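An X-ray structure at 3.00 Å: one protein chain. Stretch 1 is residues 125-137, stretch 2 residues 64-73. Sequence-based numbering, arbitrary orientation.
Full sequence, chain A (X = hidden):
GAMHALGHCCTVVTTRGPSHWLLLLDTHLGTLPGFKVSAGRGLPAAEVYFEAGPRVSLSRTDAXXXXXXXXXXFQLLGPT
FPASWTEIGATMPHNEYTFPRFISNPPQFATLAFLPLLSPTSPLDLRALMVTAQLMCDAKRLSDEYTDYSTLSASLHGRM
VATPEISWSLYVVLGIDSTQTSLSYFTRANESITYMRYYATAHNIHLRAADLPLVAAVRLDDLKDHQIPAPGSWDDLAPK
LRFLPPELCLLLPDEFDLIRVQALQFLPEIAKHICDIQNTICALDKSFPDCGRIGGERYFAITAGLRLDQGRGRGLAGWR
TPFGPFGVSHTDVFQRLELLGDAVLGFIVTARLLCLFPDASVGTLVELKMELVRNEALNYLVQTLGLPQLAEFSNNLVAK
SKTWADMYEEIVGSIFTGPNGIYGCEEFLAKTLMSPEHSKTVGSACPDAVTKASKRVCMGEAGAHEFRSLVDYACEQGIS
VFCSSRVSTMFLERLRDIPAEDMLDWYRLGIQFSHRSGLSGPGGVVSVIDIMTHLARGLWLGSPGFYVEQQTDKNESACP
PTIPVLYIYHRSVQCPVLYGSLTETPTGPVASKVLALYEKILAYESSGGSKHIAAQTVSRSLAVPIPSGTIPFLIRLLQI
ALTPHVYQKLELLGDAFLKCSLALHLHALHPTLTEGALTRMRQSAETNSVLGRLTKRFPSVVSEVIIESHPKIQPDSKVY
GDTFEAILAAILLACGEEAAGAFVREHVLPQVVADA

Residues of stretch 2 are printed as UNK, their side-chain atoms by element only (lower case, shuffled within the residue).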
# COMPACT_ATOMS: atom_id res chain seq x y z
N ASP A 125 26.88 -19.54 4.76
CA ASP A 125 28.19 -20.14 4.93
C ASP A 125 29.21 -19.42 4.07
O ASP A 125 29.18 -19.51 2.85
CB ASP A 125 28.14 -21.63 4.56
CG ASP A 125 29.37 -22.39 5.04
OD1 ASP A 125 30.49 -21.99 4.67
OD2 ASP A 125 29.22 -23.37 5.79
N LEU A 126 30.12 -18.70 4.73
CA LEU A 126 31.17 -17.96 4.05
C LEU A 126 32.33 -18.84 3.61
O LEU A 126 33.21 -18.40 2.87
CB LEU A 126 31.71 -16.86 4.95
CG LEU A 126 30.85 -15.61 5.02
CD1 LEU A 126 31.24 -14.80 6.25
CD2 LEU A 126 31.04 -14.80 3.75
N ARG A 127 32.33 -20.07 4.08
CA ARG A 127 33.39 -21.00 3.73
C ARG A 127 32.96 -21.79 2.50
O ARG A 127 33.79 -22.22 1.69
CB ARG A 127 33.66 -21.95 4.89
CG ARG A 127 34.88 -22.81 4.69
CD ARG A 127 34.77 -24.13 5.43
NE ARG A 127 35.90 -25.02 5.13
CZ ARG A 127 36.28 -25.38 3.91
NH1 ARG A 127 35.63 -24.93 2.85
NH2 ARG A 127 37.31 -26.19 3.75
N ALA A 128 31.65 -21.98 2.35
CA ALA A 128 31.11 -22.70 1.21
C ALA A 128 31.43 -21.89 -0.03
O ALA A 128 31.41 -22.41 -1.14
CB ALA A 128 29.60 -22.88 1.37
N LEU A 129 31.72 -20.60 0.17
CA LEU A 129 32.05 -19.73 -0.94
C LEU A 129 33.44 -20.05 -1.47
O LEU A 129 33.65 -20.12 -2.67
CB LEU A 129 31.99 -18.26 -0.52
CG LEU A 129 30.60 -17.63 -0.47
CD1 LEU A 129 30.73 -16.17 -0.14
CD2 LEU A 129 29.92 -17.78 -1.80
N MET A 130 34.39 -20.25 -0.57
CA MET A 130 35.74 -20.58 -1.00
C MET A 130 35.65 -21.81 -1.89
O MET A 130 35.91 -21.73 -3.10
CB MET A 130 36.63 -20.89 0.21
CG MET A 130 36.93 -19.69 1.10
SD MET A 130 37.72 -18.36 0.19
CE MET A 130 39.44 -18.90 0.14
N VAL A 131 35.26 -22.94 -1.30
CA VAL A 131 35.12 -24.19 -2.03
C VAL A 131 34.60 -23.90 -3.42
O VAL A 131 35.18 -24.33 -4.41
CB VAL A 131 34.12 -25.13 -1.38
CG1 VAL A 131 33.89 -26.32 -2.27
CG2 VAL A 131 34.63 -25.56 -0.02
N THR A 132 33.50 -23.17 -3.46
CA THR A 132 32.85 -22.80 -4.71
C THR A 132 33.82 -22.08 -5.65
O THR A 132 34.06 -22.53 -6.77
CB THR A 132 31.64 -21.87 -4.46
OG1 THR A 132 30.71 -22.53 -3.60
CG2 THR A 132 30.95 -21.53 -5.76
N ALA A 133 34.37 -20.97 -5.18
CA ALA A 133 35.28 -20.19 -5.99
C ALA A 133 36.49 -21.00 -6.41
O ALA A 133 36.98 -20.85 -7.52
CB ALA A 133 35.72 -18.97 -5.23
N GLN A 134 36.97 -21.86 -5.52
CA GLN A 134 38.12 -22.68 -5.86
C GLN A 134 37.76 -23.52 -7.07
O GLN A 134 38.44 -23.49 -8.08
CB GLN A 134 38.48 -23.60 -4.71
CG GLN A 134 38.72 -22.92 -3.42
CD GLN A 134 39.17 -23.89 -2.37
OE1 GLN A 134 40.26 -24.45 -2.46
NE2 GLN A 134 38.33 -24.12 -1.37
N LEU A 135 36.67 -24.27 -6.94
CA LEU A 135 36.19 -25.12 -8.02
C LEU A 135 36.29 -24.36 -9.33
O LEU A 135 36.90 -24.85 -10.29
CB LEU A 135 34.72 -25.52 -7.78
CG LEU A 135 34.42 -26.20 -6.44
CD1 LEU A 135 33.03 -26.83 -6.48
CD2 LEU A 135 35.48 -27.27 -6.17
N MET A 136 35.70 -23.17 -9.38
CA MET A 136 35.75 -22.35 -10.58
C MET A 136 37.19 -22.14 -11.03
O MET A 136 37.54 -22.43 -12.18
CB MET A 136 35.10 -20.99 -10.32
CG MET A 136 33.72 -20.82 -10.93
SD MET A 136 33.72 -21.00 -12.73
CE MET A 136 34.55 -19.51 -13.23
N CYS A 137 38.03 -21.64 -10.13
CA CYS A 137 39.43 -21.39 -10.43
C CYS A 137 40.14 -22.63 -10.99
O CYS A 137 40.90 -22.53 -11.94
CB CYS A 137 40.15 -20.88 -9.17
SG CYS A 137 41.90 -20.40 -9.38
N UNK A 64 35.52 -9.48 1.56
CA UNK A 64 36.36 -9.69 0.39
C UNK A 64 36.07 -11.06 -0.21
O UNK A 64 36.27 -11.30 -1.40
c UNK A 64 38.24 -8.30 1.38
c UNK A 64 37.87 -9.64 0.73
o UNK A 64 38.20 -10.72 1.61
N UNK A 65 35.60 -11.95 0.65
CA UNK A 65 35.27 -13.30 0.23
C UNK A 65 34.01 -13.25 -0.62
O UNK A 65 33.78 -14.12 -1.45
c UNK A 65 35.04 -14.22 1.43
c UNK A 65 36.25 -14.15 2.37
c UNK A 65 34.79 -15.64 0.97
c UNK A 65 36.11 -15.04 3.60
N UNK A 66 33.20 -12.22 -0.39
CA UNK A 66 31.98 -12.03 -1.17
C UNK A 66 32.37 -11.45 -2.51
O UNK A 66 31.84 -11.83 -3.55
c UNK A 66 31.01 -11.04 -0.50
c UNK A 66 29.71 -10.98 -1.27
c UNK A 66 30.76 -11.43 0.93
N UNK A 67 33.32 -10.51 -2.47
CA UNK A 67 33.80 -9.86 -3.68
C UNK A 67 34.14 -10.91 -4.72
O UNK A 67 33.76 -10.81 -5.89
c UNK A 67 35.02 -9.03 -3.36
N UNK A 68 34.87 -11.93 -4.29
CA UNK A 68 35.28 -12.99 -5.21
C UNK A 68 34.10 -13.62 -5.95
O UNK A 68 33.99 -13.48 -7.18
c UNK A 68 36.07 -14.10 -4.47
c UNK A 68 36.71 -15.04 -5.49
c UNK A 68 37.11 -13.47 -3.56
N UNK A 69 33.22 -14.28 -5.21
CA UNK A 69 32.07 -14.92 -5.84
C UNK A 69 31.40 -13.99 -6.83
O UNK A 69 30.98 -14.42 -7.91
c UNK A 69 29.91 -16.13 -5.37
c UNK A 69 30.09 -17.45 -5.75
c UNK A 69 27.61 -16.28 -6.13
c UNK A 69 28.65 -15.56 -5.57
o UNK A 69 26.77 -18.31 -7.04
c UNK A 69 27.81 -17.59 -6.49
c UNK A 69 31.05 -15.32 -4.79
c UNK A 69 29.05 -18.19 -6.31
N UNK A 70 31.30 -12.72 -6.47
CA UNK A 70 30.67 -11.75 -7.35
C UNK A 70 31.32 -11.72 -8.73
O UNK A 70 30.62 -11.90 -9.73
c UNK A 70 28.49 -10.47 -5.59
c UNK A 70 29.38 -9.71 -6.55
c UNK A 70 30.74 -10.36 -6.72
n UNK A 70 27.40 -11.02 -6.09
o UNK A 70 28.78 -10.55 -4.40
N UNK A 71 32.63 -11.50 -8.77
CA UNK A 71 33.34 -11.46 -10.06
C UNK A 71 32.99 -12.70 -10.88
O UNK A 71 32.76 -12.62 -12.09
c UNK A 71 34.84 -11.40 -9.84
o UNK A 71 35.28 -12.56 -9.18
N UNK A 72 32.93 -13.85 -10.20
CA UNK A 72 32.58 -15.10 -10.85
C UNK A 72 31.31 -14.84 -11.64
O UNK A 72 31.28 -15.01 -12.85
c UNK A 72 32.07 -17.51 -10.58
c UNK A 72 34.59 -17.01 -9.27
c UNK A 72 32.24 -16.20 -9.85
c UNK A 72 33.34 -16.33 -8.80
N UNK A 73 30.28 -14.43 -10.91
CA UNK A 73 28.97 -14.15 -11.50
C UNK A 73 29.05 -13.20 -12.68
O UNK A 73 28.57 -13.51 -13.77
c UNK A 73 27.80 -14.35 -9.16
c UNK A 73 27.12 -13.46 -8.13
c UNK A 73 26.97 -15.59 -9.46
c UNK A 73 28.04 -13.55 -10.45

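Position 64 carries three side-chain atoms, a carbon bearing one oxygen and one carbon, and lies out of reach of stretch 1. A branched hydroxyl of this kind is threonine. Thr-64 sits on an exposed part of the helix, where a polar group costs nothing, and its OG1 is hydrogen-bonded elsewhere in the structure.

Position 65 has four carbons, forked at the first, with one arm two carbons long; a methyl on the first carbon packs against Leu-126, Leu-129 and Met-130. This is isoleucine. Its CA-to-CB bond points toward the other helix, and Ile-65 has more of its area covered there than any other residue of the stretch. Ile-65 CG2 lies 3.7 Å from Leu-126 O, 4.1 Å from Leu-129 CB and 4.1 Å from Met-130 SD, so a single methyl touches three residues of the facing chain. Branching at CB holds that methyl close to the backbone, where such a crowded site can use it.

At position 66 one carbon carries two others, one of which reaches the end of Leu-126; the pattern is that of valine. The CA-to-CB bond of Val-66 points sideways, and Val-66 CG2 lies 4.4 Å from Leu-126 CD2, a loose contact; a compact apolar group suits this buried position.

Position 67 has a single side-chain carbon and no contact with stretch 1: alanine. Ala-67 is exposed, and its small methyl fits easily on a helix.

Position 68 again shows a carbon bearing two carbons, one of them against Ala-133, hence valine. Its CA-to-CB bond points toward stretch 1. Val-68 CG1 meets Ala-133 CB at 4.1 Å, pairing a short branched side chain with the smallest one that still offers a methyl.

Position 69 bears one carbon followed by a six-carbon ring with an oxygen, and the ring touches Leu-129 and Thr-132; it is tyrosine. The ring of Tyr-69 has Thr-132 CG2 at its edge, 3.9 Å from Tyr-69 CE1, while Leu-129 CD2 approaches Tyr-69 CG obliquely, also at 3.9 Å. A broad, flat side chain can meet both in this buried setting.

Position 70 holds three carbons, the third carrying an oxygen and a nitrogen, and does not touch stretch 1; it is glutamine. The flexible chain of Gln-70 carries a neutral amide, which unlike a carboxylate brings no charge into a buried site.

At position 71 a carbon is followed by one oxygen, out of reach of stretch 1, identifying serine. Ser-71 is exposed, and Ser-71 OG donates to Val-68 O over 2.6 Å, folding the hydroxyl back onto its own helix.

Position 72 repeats the four-carbon fork with one longer arm, and packs against Met-136: isoleucine. Its CA-to-CB bond points toward stretch 1, and Ile-72 CG2 lies 3.7 Å from Met-136 CG, a close apolar fit.

Position 73 has four carbons forked at the second, as in leucine. Leu-73 is buried yet out of reach of stretch 1, so its apolar bulk is covered by other parts of the protein.

The two helices run in broadly the same direction, crossing at 37° with axes 9.7 Å apart at closest approach. The CA atoms of Ala-133 and Tyr-69 come nearest, 6.2 Å apart. No hydrogen bond joins the stretches; apolar packing dominates the 483 Å² buried between them, with Ile-65, Tyr-69 and Ile-72 contributing most from this helix.

Stretch 2 (64-73) TIVAVYQSIL
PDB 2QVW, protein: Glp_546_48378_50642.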